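Local structure of effector protein B, substrate of the Dot/Icm secretion system (4JVS) at residues P35-T40 / G61-C66; D69-V74 / L125-P130; A247-E252 / M264-S269; S271-V276 / N297-W302. The protein probably acts as a GTPase-activating protein, a Dot/Icm-secreted Legionella effector whose LepB-type GAP domain would stimulate GTP hydrolysis by a small GTPase of the host. All coordinates share one frame; numbering follows the deposited sequence.

Interaction 1 of 4, residues P35-T40 / G61-C66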
# COMPACT_ATOMS: atom_id res chain seq x y z
N PRO A 35 -15.29 15.30 -3.93
CA PRO A 35 -14.98 16.60 -3.39
C PRO A 35 -16.16 17.30 -2.76
O PRO A 35 -16.00 17.92 -1.75
CB PRO A 35 -14.56 17.35 -4.63
CG PRO A 35 -14.01 16.33 -5.48
CD PRO A 35 -14.96 15.23 -5.34
N GLU A 36 -17.31 17.24 -3.37
CA GLU A 36 -18.50 17.81 -2.78
C GLU A 36 -18.92 17.12 -1.53
O GLU A 36 -19.43 17.71 -0.62
CB GLU A 36 -19.62 17.84 -3.78
CG GLU A 36 -19.46 18.98 -4.74
CD GLU A 36 -19.09 20.25 -4.05
OE1 GLU A 36 -18.12 20.88 -4.46
OE2 GLU A 36 -19.79 20.62 -3.09
N LEU A 37 -18.75 15.82 -1.51
CA LEU A 37 -19.06 15.07 -0.36
C LEU A 37 -18.19 15.50 0.80
O LEU A 37 -18.67 15.74 1.86
CB LEU A 37 -18.77 13.63 -0.70
CG LEU A 37 -19.11 12.50 0.22
CD1 LEU A 37 -20.54 12.61 0.63
CD2 LEU A 37 -18.89 11.22 -0.51
N ILE A 38 -16.92 15.66 0.58
CA ILE A 38 -16.04 16.09 1.63
C ILE A 38 -16.32 17.48 2.11
O ILE A 38 -16.34 17.75 3.27
CB ILE A 38 -14.62 16.02 1.14
CG1 ILE A 38 -14.25 14.58 0.85
CG2 ILE A 38 -13.67 16.61 2.14
CD1 ILE A 38 -14.87 13.58 1.77
N ARG A 39 -16.54 18.38 1.18
CA ARG A 39 -16.93 19.76 1.48
C ARG A 39 -18.13 19.75 2.42
O ARG A 39 -18.12 20.42 3.46
CB ARG A 39 -17.29 20.50 0.20
CG ARG A 39 -17.40 22.02 0.34
CD ARG A 39 -18.45 22.60 -0.62
NE ARG A 39 -19.79 22.61 -0.01
CZ ARG A 39 -20.86 21.95 -0.46
NH1 ARG A 39 -20.80 21.20 -1.56
NH2 ARG A 39 -22.00 22.05 0.19
N THR A 40 -19.14 18.97 2.06
CA THR A 40 -20.33 18.78 2.88
C THR A 40 -19.99 18.31 4.29
O THR A 40 -20.41 18.92 5.27
CB THR A 40 -21.30 17.76 2.26
OG1 THR A 40 -21.84 18.29 1.04
CG2 THR A 40 -22.43 17.46 3.22
N GLY A 61 -17.48 0.72 0.86
CA GLY A 61 -17.37 0.31 -0.53
C GLY A 61 -17.81 1.39 -1.52
O GLY A 61 -17.13 1.63 -2.53
N GLN A 62 -18.93 2.06 -1.25
CA GLN A 62 -19.37 3.15 -2.12
C GLN A 62 -18.47 4.38 -1.97
O GLN A 62 -18.27 5.13 -2.92
CB GLN A 62 -20.83 3.53 -1.85
CG GLN A 62 -21.82 2.35 -1.85
CD GLN A 62 -22.03 1.72 -3.22
OE1 GLN A 62 -22.45 2.39 -4.17
NE2 GLN A 62 -21.77 0.42 -3.33
N LEU A 63 -17.94 4.60 -0.77
CA LEU A 63 -17.06 5.74 -0.55
C LEU A 63 -15.80 5.53 -1.36
O LEU A 63 -15.27 6.47 -1.96
CB LEU A 63 -16.71 5.88 0.93
CG LEU A 63 -16.66 7.30 1.51
CD1 LEU A 63 -15.84 7.33 2.79
CD2 LEU A 63 -16.10 8.26 0.51
N ALA A 64 -15.32 4.28 -1.40
CA ALA A 64 -14.14 3.96 -2.18
C ALA A 64 -14.36 4.11 -3.70
O ALA A 64 -13.52 4.69 -4.38
CB ALA A 64 -13.63 2.56 -1.84
N LYS A 65 -15.48 3.61 -4.23
CA LYS A 65 -15.80 3.85 -5.64
C LYS A 65 -15.82 5.35 -5.93
O LYS A 65 -15.27 5.81 -6.93
CB LYS A 65 -17.14 3.23 -6.05
CG LYS A 65 -17.20 1.70 -5.86
CD LYS A 65 -18.64 1.19 -5.63
CE LYS A 65 -18.67 -0.30 -5.26
NZ LYS A 65 -18.23 -1.22 -6.36
N CYS A 66 -16.42 6.09 -5.02
CA CYS A 66 -16.58 7.53 -5.16
C CYS A 66 -15.23 8.25 -5.22
O CYS A 66 -15.01 9.13 -6.06
CB CYS A 66 -17.42 8.05 -3.98
SG CYS A 66 -17.91 9.77 -4.06

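Interaction 2 of 4, residues D69-V74 / L125-P130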
# COMPACT_ATOMS: atom_id res chain seq x y z
N ASP A 69 -13.41 7.15 -8.51
CA ASP A 69 -13.89 7.87 -9.69
C ASP A 69 -13.17 9.20 -9.81
O ASP A 69 -12.74 9.60 -10.90
CB ASP A 69 -15.40 8.13 -9.61
CG ASP A 69 -16.23 6.87 -9.72
OD1 ASP A 69 -15.65 5.81 -10.05
OD2 ASP A 69 -17.46 6.96 -9.49
N TYR A 70 -13.03 9.90 -8.69
CA TYR A 70 -12.38 11.20 -8.66
C TYR A 70 -10.92 11.11 -9.02
O TYR A 70 -10.44 11.87 -9.81
CB TYR A 70 -12.56 11.88 -7.31
CG TYR A 70 -11.83 13.18 -7.18
CD1 TYR A 70 -12.15 14.22 -7.96
CD2 TYR A 70 -10.83 13.34 -6.27
CE1 TYR A 70 -11.50 15.37 -7.86
CE2 TYR A 70 -10.18 14.49 -6.17
CZ TYR A 70 -10.52 15.50 -6.97
OH TYR A 70 -9.89 16.69 -6.91
N LEU A 71 -10.22 10.17 -8.41
CA LEU A 71 -8.84 9.86 -8.76
C LEU A 71 -8.71 9.61 -10.25
O LEU A 71 -7.78 10.11 -10.89
CB LEU A 71 -8.38 8.61 -8.02
CG LEU A 71 -6.95 8.58 -7.49
CD1 LEU A 71 -6.41 7.16 -7.52
CD2 LEU A 71 -6.03 9.52 -8.26
N ASN A 72 -9.62 8.82 -10.79
CA ASN A 72 -9.65 8.55 -12.23
C ASN A 72 -9.78 9.82 -13.08
O ASN A 72 -9.05 10.00 -14.06
CB ASN A 72 -10.72 7.50 -12.55
CG ASN A 72 -10.30 6.09 -12.12
OD1 ASN A 72 -9.15 5.69 -12.31
ND2 ASN A 72 -11.24 5.34 -11.54
N THR A 73 -10.70 10.71 -12.68
CA THR A 73 -10.86 12.01 -13.33
C THR A 73 -9.57 12.84 -13.28
O THR A 73 -9.18 13.47 -14.26
CB THR A 73 -11.97 12.83 -12.65
OG1 THR A 73 -13.18 12.08 -12.68
CG2 THR A 73 -12.19 14.13 -13.38
N VAL A 74 -8.92 12.85 -12.12
CA VAL A 74 -7.67 13.57 -11.94
C VAL A 74 -6.56 12.94 -12.79
O VAL A 74 -5.89 13.63 -13.57
CB VAL A 74 -7.25 13.61 -10.46
CG1 VAL A 74 -5.95 14.38 -10.31
CG2 VAL A 74 -8.33 14.23 -9.62
N LEU A 125 -1.15 3.18 -7.32
CA LEU A 125 -0.58 3.40 -6.00
C LEU A 125 -1.53 4.10 -5.06
O LEU A 125 -1.18 4.36 -3.91
CB LEU A 125 0.70 4.23 -6.10
CG LEU A 125 1.84 3.51 -6.81
CD1 LEU A 125 3.07 4.41 -6.96
CD2 LEU A 125 2.16 2.25 -6.06
N SER A 126 -2.73 4.42 -5.54
CA SER A 126 -3.64 5.22 -4.74
C SER A 126 -5.12 4.84 -4.79
O SER A 126 -5.94 5.41 -4.08
CB SER A 126 -3.44 6.70 -5.08
OG SER A 126 -2.16 7.14 -4.65
N ILE A 127 -5.48 3.86 -5.62
CA ILE A 127 -6.86 3.40 -5.69
C ILE A 127 -7.22 2.48 -4.51
O ILE A 127 -6.49 1.55 -4.18
CB ILE A 127 -7.20 2.76 -7.06
CG1 ILE A 127 -7.57 3.86 -8.05
CG2 ILE A 127 -8.35 1.76 -6.94
CD1 ILE A 127 -7.96 3.36 -9.42
N VAL A 128 -8.34 2.79 -3.87
CA VAL A 128 -8.80 2.04 -2.72
C VAL A 128 -9.74 0.93 -3.17
O VAL A 128 -10.78 1.20 -3.76
CB VAL A 128 -9.56 2.94 -1.72
CG1 VAL A 128 -9.77 2.22 -0.42
CG2 VAL A 128 -8.80 4.23 -1.49
N ASP A 129 -9.36 -0.31 -2.88
CA ASP A 129 -10.16 -1.47 -3.23
C ASP A 129 -11.47 -1.44 -2.47
O ASP A 129 -11.48 -1.51 -1.24
CB ASP A 129 -9.40 -2.75 -2.88
CG ASP A 129 -10.12 -4.00 -3.34
OD1 ASP A 129 -10.14 -5.00 -2.59
OD2 ASP A 129 -10.68 -3.96 -4.47
N PRO A 130 -12.59 -1.32 -3.19
CA PRO A 130 -13.91 -1.31 -2.55
C PRO A 130 -14.18 -2.56 -1.69
O PRO A 130 -14.79 -2.44 -0.64
CB PRO A 130 -14.87 -1.24 -3.75
CG PRO A 130 -14.08 -0.58 -4.84
CD PRO A 130 -12.66 -1.06 -4.65

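Interaction 3 of 4, residues A247-E252 / M264-S269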
# COMPACT_ATOMS: atom_id res chain seq x y z
N ALA A 247 3.22 -11.20 -19.11
CA ALA A 247 1.97 -11.51 -18.41
C ALA A 247 1.45 -10.29 -17.65
O ALA A 247 0.24 -10.05 -17.62
CB ALA A 247 2.18 -12.67 -17.45
N THR A 248 2.36 -9.55 -17.02
CA THR A 248 2.01 -8.29 -16.38
C THR A 248 1.31 -7.35 -17.36
O THR A 248 0.31 -6.71 -17.02
CB THR A 248 3.25 -7.60 -15.80
OG1 THR A 248 3.82 -8.42 -14.77
CG2 THR A 248 2.89 -6.24 -15.18
N ILE A 249 1.82 -7.28 -18.59
CA ILE A 249 1.24 -6.43 -19.63
C ILE A 249 -0.15 -6.93 -20.02
O ILE A 249 -1.11 -6.16 -20.05
CB ILE A 249 2.16 -6.33 -20.88
CG1 ILE A 249 3.43 -5.55 -20.55
CG2 ILE A 249 1.42 -5.66 -22.02
CD1 ILE A 249 4.46 -5.50 -21.67
N CYS A 250 -0.27 -8.22 -20.30
CA CYS A 250 -1.55 -8.83 -20.64
C CYS A 250 -2.62 -8.58 -19.58
O CYS A 250 -3.75 -8.18 -19.90
CB CYS A 250 -1.37 -10.32 -20.86
SG CYS A 250 -0.50 -10.68 -22.37
N PHE A 251 -2.28 -8.85 -18.32
CA PHE A 251 -3.20 -8.64 -17.21
C PHE A 251 -3.66 -7.20 -17.12
O PHE A 251 -4.79 -6.92 -16.72
CB PHE A 251 -2.56 -9.05 -15.89
CG PHE A 251 -2.50 -10.52 -15.68
CD1 PHE A 251 -3.51 -11.33 -16.16
CD2 PHE A 251 -1.46 -11.09 -14.98
CE1 PHE A 251 -3.46 -12.69 -15.96
CE2 PHE A 251 -1.41 -12.45 -14.78
CZ PHE A 251 -2.41 -13.25 -15.27
N GLU A 252 -2.77 -6.29 -17.51
CA GLU A 252 -3.05 -4.87 -17.44
C GLU A 252 -3.99 -4.46 -18.57
O GLU A 252 -4.95 -3.72 -18.36
CB GLU A 252 -1.73 -4.08 -17.51
CG GLU A 252 -1.84 -2.60 -17.16
CD GLU A 252 -2.35 -2.36 -15.75
OE1 GLU A 252 -1.79 -2.95 -14.79
OE2 GLU A 252 -3.33 -1.59 -15.61
N MET A 264 -2.64 -7.85 -28.36
CA MET A 264 -2.76 -8.64 -29.56
C MET A 264 -1.42 -9.00 -30.14
O MET A 264 -1.21 -10.05 -30.67
CB MET A 264 -3.63 -7.92 -30.57
CG MET A 264 -5.10 -8.28 -30.50
SD MET A 264 -5.36 -9.81 -29.66
CE MET A 264 -7.02 -9.60 -29.17
N ARG A 265 -0.49 -8.07 -30.03
CA ARG A 265 0.85 -8.26 -30.49
C ARG A 265 1.51 -9.40 -29.78
O ARG A 265 2.25 -10.15 -30.34
CB ARG A 265 1.63 -7.01 -30.20
CG ARG A 265 2.66 -6.66 -31.23
CD ARG A 265 2.66 -5.19 -31.51
NE ARG A 265 3.74 -4.59 -30.79
CZ ARG A 265 3.75 -3.35 -30.38
NH1 ARG A 265 4.80 -2.91 -29.70
NH2 ARG A 265 2.74 -2.55 -30.63
N ILE A 266 1.26 -9.48 -28.50
CA ILE A 266 1.85 -10.46 -27.61
C ILE A 266 1.23 -11.84 -27.80
O ILE A 266 1.94 -12.84 -27.88
CB ILE A 266 1.69 -10.01 -26.15
CG1 ILE A 266 2.58 -8.79 -25.87
CG2 ILE A 266 1.98 -11.15 -25.20
CD1 ILE A 266 2.20 -8.03 -24.62
N LEU A 267 -0.09 -11.88 -27.88
CA LEU A 267 -0.81 -13.14 -28.01
C LEU A 267 -0.67 -13.73 -29.42
O LEU A 267 -0.83 -14.93 -29.62
CB LEU A 267 -2.28 -12.92 -27.66
CG LEU A 267 -2.81 -13.09 -26.23
CD1 LEU A 267 -1.72 -13.02 -25.18
CD2 LEU A 267 -3.86 -12.04 -25.97
N LYS A 268 -0.37 -12.88 -30.39
CA LYS A 268 -0.27 -13.27 -31.79
C LYS A 268 1.05 -13.97 -32.08
O LYS A 268 1.23 -14.52 -33.15
CB LYS A 268 -0.31 -12.00 -32.64
CG LYS A 268 -0.71 -12.14 -34.08
CD LYS A 268 -0.23 -10.92 -34.86
CE LYS A 268 -0.55 -9.62 -34.15
NZ LYS A 268 0.07 -8.46 -34.84
N SER A 269 1.95 -13.90 -31.12
CA SER A 269 3.35 -14.13 -31.34
C SER A 269 3.99 -15.44 -31.07
O SER A 269 5.16 -15.54 -31.22
CB SER A 269 4.16 -13.10 -30.61
OG SER A 269 5.52 -13.31 -30.84

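Interaction 4 of 4, residues S271-V276 / N297-W302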
# COMPACT_ATOMS: atom_id res chain seq x y z
N SER A 271 6.07 -17.30 -30.06
CA SER A 271 7.20 -17.20 -29.17
C SER A 271 6.98 -16.41 -27.91
O SER A 271 7.35 -16.84 -26.85
CB SER A 271 8.38 -16.63 -29.91
OG SER A 271 8.61 -15.31 -29.52
N LEU A 272 6.36 -15.26 -28.04
CA LEU A 272 5.93 -14.43 -26.92
C LEU A 272 4.86 -15.13 -26.08
O LEU A 272 4.90 -15.08 -24.86
CB LEU A 272 5.41 -13.07 -27.39
CG LEU A 272 6.43 -12.06 -27.90
CD1 LEU A 272 5.72 -10.79 -28.33
CD2 LEU A 272 7.49 -11.78 -26.84
N TRP A 273 3.92 -15.78 -26.75
CA TRP A 273 2.86 -16.51 -26.07
C TRP A 273 3.39 -17.65 -25.20
O TRP A 273 2.85 -17.93 -24.13
CB TRP A 273 1.87 -17.08 -27.07
CG TRP A 273 0.99 -18.11 -26.47
CD1 TRP A 273 1.01 -19.45 -26.72
CD2 TRP A 273 -0.01 -17.89 -25.47
NE1 TRP A 273 0.06 -20.08 -25.95
CE2 TRP A 273 -0.58 -19.15 -25.18
CE3 TRP A 273 -0.49 -16.76 -24.81
CZ2 TRP A 273 -1.60 -19.30 -24.25
CZ3 TRP A 273 -1.51 -16.91 -23.89
CH2 TRP A 273 -2.05 -18.18 -23.61
N GLN A 274 4.48 -18.25 -25.62
CA GLN A 274 5.09 -19.31 -24.87
C GLN A 274 5.56 -18.83 -23.54
O GLN A 274 5.39 -19.47 -22.55
CB GLN A 274 6.32 -19.74 -25.61
CG GLN A 274 6.34 -21.20 -25.97
CD GLN A 274 7.48 -21.50 -26.88
OE1 GLN A 274 8.39 -20.70 -27.02
NE2 GLN A 274 7.45 -22.65 -27.50
N GLU A 275 6.19 -17.68 -23.54
CA GLU A 275 6.63 -17.08 -22.31
C GLU A 275 5.48 -16.67 -21.47
O GLU A 275 5.55 -16.76 -20.27
CB GLU A 275 7.52 -15.91 -22.59
CG GLU A 275 8.54 -16.22 -23.64
CD GLU A 275 9.92 -16.26 -23.10
OE1 GLU A 275 10.42 -15.22 -22.69
OE2 GLU A 275 10.51 -17.33 -23.08
N VAL A 276 4.45 -16.15 -22.09
CA VAL A 276 3.26 -15.74 -21.39
C VAL A 276 2.56 -16.90 -20.77
O VAL A 276 2.11 -16.79 -19.67
CB VAL A 276 2.29 -15.02 -22.31
CG1 VAL A 276 0.99 -14.78 -21.59
CG2 VAL A 276 2.87 -13.71 -22.73
N ASN A 297 -8.43 -16.64 -18.13
CA ASN A 297 -9.37 -17.22 -19.09
C ASN A 297 -9.53 -16.40 -20.37
O ASN A 297 -9.48 -16.95 -21.47
CB ASN A 297 -10.74 -17.46 -18.45
CG ASN A 297 -10.71 -18.61 -17.46
OD1 ASN A 297 -9.84 -19.48 -17.54
ND2 ASN A 297 -11.65 -18.62 -16.51
N LYS A 298 -9.72 -15.09 -20.22
CA LYS A 298 -9.78 -14.14 -21.34
C LYS A 298 -8.54 -14.25 -22.23
O LYS A 298 -8.64 -14.34 -23.44
CB LYS A 298 -9.88 -12.71 -20.80
CG LYS A 298 -11.20 -12.00 -21.09
CD LYS A 298 -11.18 -11.25 -22.42
CE LYS A 298 -12.44 -10.38 -22.60
NZ LYS A 298 -12.44 -9.14 -21.76
N ILE A 299 -7.37 -14.25 -21.60
CA ILE A 299 -6.11 -14.30 -22.32
C ILE A 299 -5.99 -15.56 -23.17
O ILE A 299 -5.56 -15.50 -24.32
CB ILE A 299 -4.93 -14.21 -21.33
CG1 ILE A 299 -4.82 -12.79 -20.77
CG2 ILE A 299 -3.63 -14.62 -22.00
CD1 ILE A 299 -3.88 -12.67 -19.59
N CYS A 300 -6.39 -16.70 -22.62
CA CYS A 300 -6.39 -17.95 -23.37
C CYS A 300 -7.41 -17.94 -24.50
O CYS A 300 -7.10 -18.34 -25.62
CB CYS A 300 -6.63 -19.15 -22.44
SG CYS A 300 -5.30 -19.40 -21.23
N GLN A 301 -8.62 -17.46 -24.22
CA GLN A 301 -9.65 -17.39 -25.25
C GLN A 301 -9.27 -16.39 -26.36
O GLN A 301 -9.83 -16.42 -27.45
CB GLN A 301 -11.02 -17.04 -24.65
CG GLN A 301 -11.60 -18.09 -23.68
CD GLN A 301 -12.14 -19.36 -24.36
OE1 GLN A 301 -11.83 -19.65 -25.51
NE2 GLN A 301 -12.95 -20.13 -23.63
N TRP A 302 -8.30 -15.52 -26.08
CA TRP A 302 -7.84 -14.53 -27.05
C TRP A 302 -6.64 -15.01 -27.87
O TRP A 302 -6.40 -14.50 -28.96
CB TRP A 302 -7.54 -13.20 -26.36
CG TRP A 302 -8.75 -12.34 -26.20
CD1 TRP A 302 -10.04 -12.72 -26.36
CD2 TRP A 302 -8.78 -10.95 -25.85
NE1 TRP A 302 -10.88 -11.66 -26.12
CE2 TRP A 302 -10.13 -10.56 -25.81
CE3 TRP A 302 -7.79 -10.00 -25.55
CZ2 TRP A 302 -10.53 -9.26 -25.50
CZ3 TRP A 302 -8.19 -8.71 -25.25
CH2 TRP A 302 -9.55 -8.35 -25.23

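Interaction 1 of 4, residues P35-T40 / G61-C66
Leu-37 lays one of its two methyls, CD2, over the side chains of Leu-63 and Cys-66, which stand one helical turn apart on the facing helix. CD2 lies 4.0 Å from Cys-66 SG and 4.2 Å from Leu-63 CD2, so a single branch does all the touching from its side. With CG anti to the backbone N (chi1 -173°), the Leu-37 isobutyl group extends across the gap; Cys-66 has the same first torsion and brings its sulfur forward to meet it. Leu-63 starts off along the flank and only its CD2 end turns in. No hydrogen bond crosses, and just 100 Å² is buried, with the nearest pair of CA atoms, Leu-37 and Cys-66, 9.3 Å apart: two helices touching lightly through their side-chain ends. Behind the contact, Thr-40 OG1 bonds back to Glu-36 O at 3.0 Å, on the opposite face of that carbonyl from Thr-40 N. The contact joins helix 34-45 to helix 60-80 in the N-terminal GAP subdomain. Phe-34 packs beside Leu-63 and Cys-66, Ile-171 and Leu-174 of helix 156-177 close over Leu-63, and Ile-38 turns to helices 156-177 and 193-214.

Interaction 2 of 4, residues D69-V74 / L125-P130
Leu-71 and Ile-127 supply the apolar part of this contact. The CD1 methyl of Leu-71 reaches the CG1 methylene of Ile-127 at 3.5 Å, the two side chains meeting at a slant. The same methyl also rests on the residue before: it is 3.8 Å from the carbonyl carbon of Ser-126 and 3.9 Å from Ser-126 CB, so one leucine branch is pressed against both side chain and backbone of the loop. Where polar and apolar groups meet, Asn-72 runs at about a right angle to Ile-127, its OD1 3.9 Å from Ile-127 CD1. That is mere packing; OD1 has its real partner in Arg-123 NE, and CG lies beside the backbone N (chi1 -74°), which swings the amide round to the loop side of the helix. Hydrogen bonds between the two segments are absent. The loop's own tie to this helix is slightly upstream, where Asn-68 ND2 donates to Val-128 O. The loop also meets another protein chain, probably the GTPase, through Leu-125, Ser-126 and Val-128; the Ser-126 side chain is about 12 Å from the bound aluminum fluoride. Within the N-terminal GAP subdomain, the loop lies between helix 118-124 and strand 135-136; helix 60-80 backs it through Leu-71 and Asn-72, and helix 156-177 packs Ala-164 on Ser-126.

Interaction 3 of 4, residues A247-E252 / M264-S269
Neither Cys-250 nor the residues it meets, Ile-266 and Leu-267, bears a ring or amide, so no flat face or edge is used across this contact. The aromatic group close by, Phe-251, sits on another side of its helix and makes an edge-to-face pair with Phe-285. What crosses is a sulfur and a few methyls. Cys-250 SG, placed beside the backbone N (chi1 -71°), points at the facing helix and touches two neighbours there: Ile-266 CG2 at 3.8 Å and Leu-267 CD1 at 3.9 Å. One residue earlier, Ile-249 turns its CG2 branch inward, 3.6 Å from Ile-266 CD1, with the two isoleucines meeting at a slant; the same CD1 is 4.1 Å from Ile-249 CB. Ile-266 therefore divides its branches, CG2 to the cysteine and CD1 to the isoleucine. All four side chains are buried, and Leu-238 packs against both isoleucines while Val-276 backs Ile-266. The helices, 243-253 and 261-267, belong to the C-terminal GAP subdomain and are joined by a short connection, a helical hairpin whose nearest CA atoms, Cys-250 and Ile-266, are 7.9 Å apart. With no charge or hydrogen bond between the segments, the cohesion here is hydrophobic, resting on methyl and thiol contacts rather than on a directional bond.

Interaction 4 of 4, residues S271-V276 / N297-W302
Trp-273 and Cys-300 mark the closest approach of two helical backbones, their CA atoms 9.7 Å apart, and each segment keeps its main-chain bonds to itself. In 271-276 the amide of Val-276 bonds to Leu-272 O; in 297-302 Gln-301 N bonds to Asn-297 O at 2.9 Å, whereas the amide of Trp-302 has only weak bonds, to Lys-298 O and Ile-299 O. Across that distance Trp-273 makes both contacts from its side, reaching Ile-299 and Cys-300. The tryptophan CG lies anti to the backbone N (chi1 165°), and the six-membered ring is carried forward to the other helix, where its rim does the touching. Ile-299 CG2 meets CZ3 of that ring at 3.6 Å, in the ring plane, so the methyl sits against the edge and not over a face. Cys-300 SG lies next along the same rim, near the plane, 4.2 Å from Trp-273 CH2. Ile-299 offers its other branch elsewhere: CD1 packs on Cys-250 and Phe-251. The second tryptophan, Trp-302, turns away from Trp-273 and has Lys-298 CD over one face, 3.5 Å above the plane and displaced to the rim. Apolar contact alone joins the segments, which bury 119 Å² between them. In the C-terminal GAP subdomain this links helix 271-280 to helix 292-306. Helix 243-253 lies beneath Ile-299, and helix 261-267 sends Leu-267 to both tryptophans and Ile-266 to Val-276.

Followed from the N terminus, the four contacts come strictly in series; none nests in or crosses another. Interaction 1 closes over the 20 residues between its segments, joining helix 34-45 to helix 60-80. Interaction 2 leaves from the next turns of helix 60-80 and closes a longer excursion of 50 residues; the two touch, for example through Pro-35 and Tyr-70, and both build the N-terminal subdomain. Interaction 3 closes over just 11 residues, and interaction 4 follows almost at once with 20 more. Their centres are 7 Å apart, and together they unite four successive helices of the C-terminal subdomain. Interactions 1 and 3, with centres about 35 Å apart, lie on opposite sides of the chain's centre.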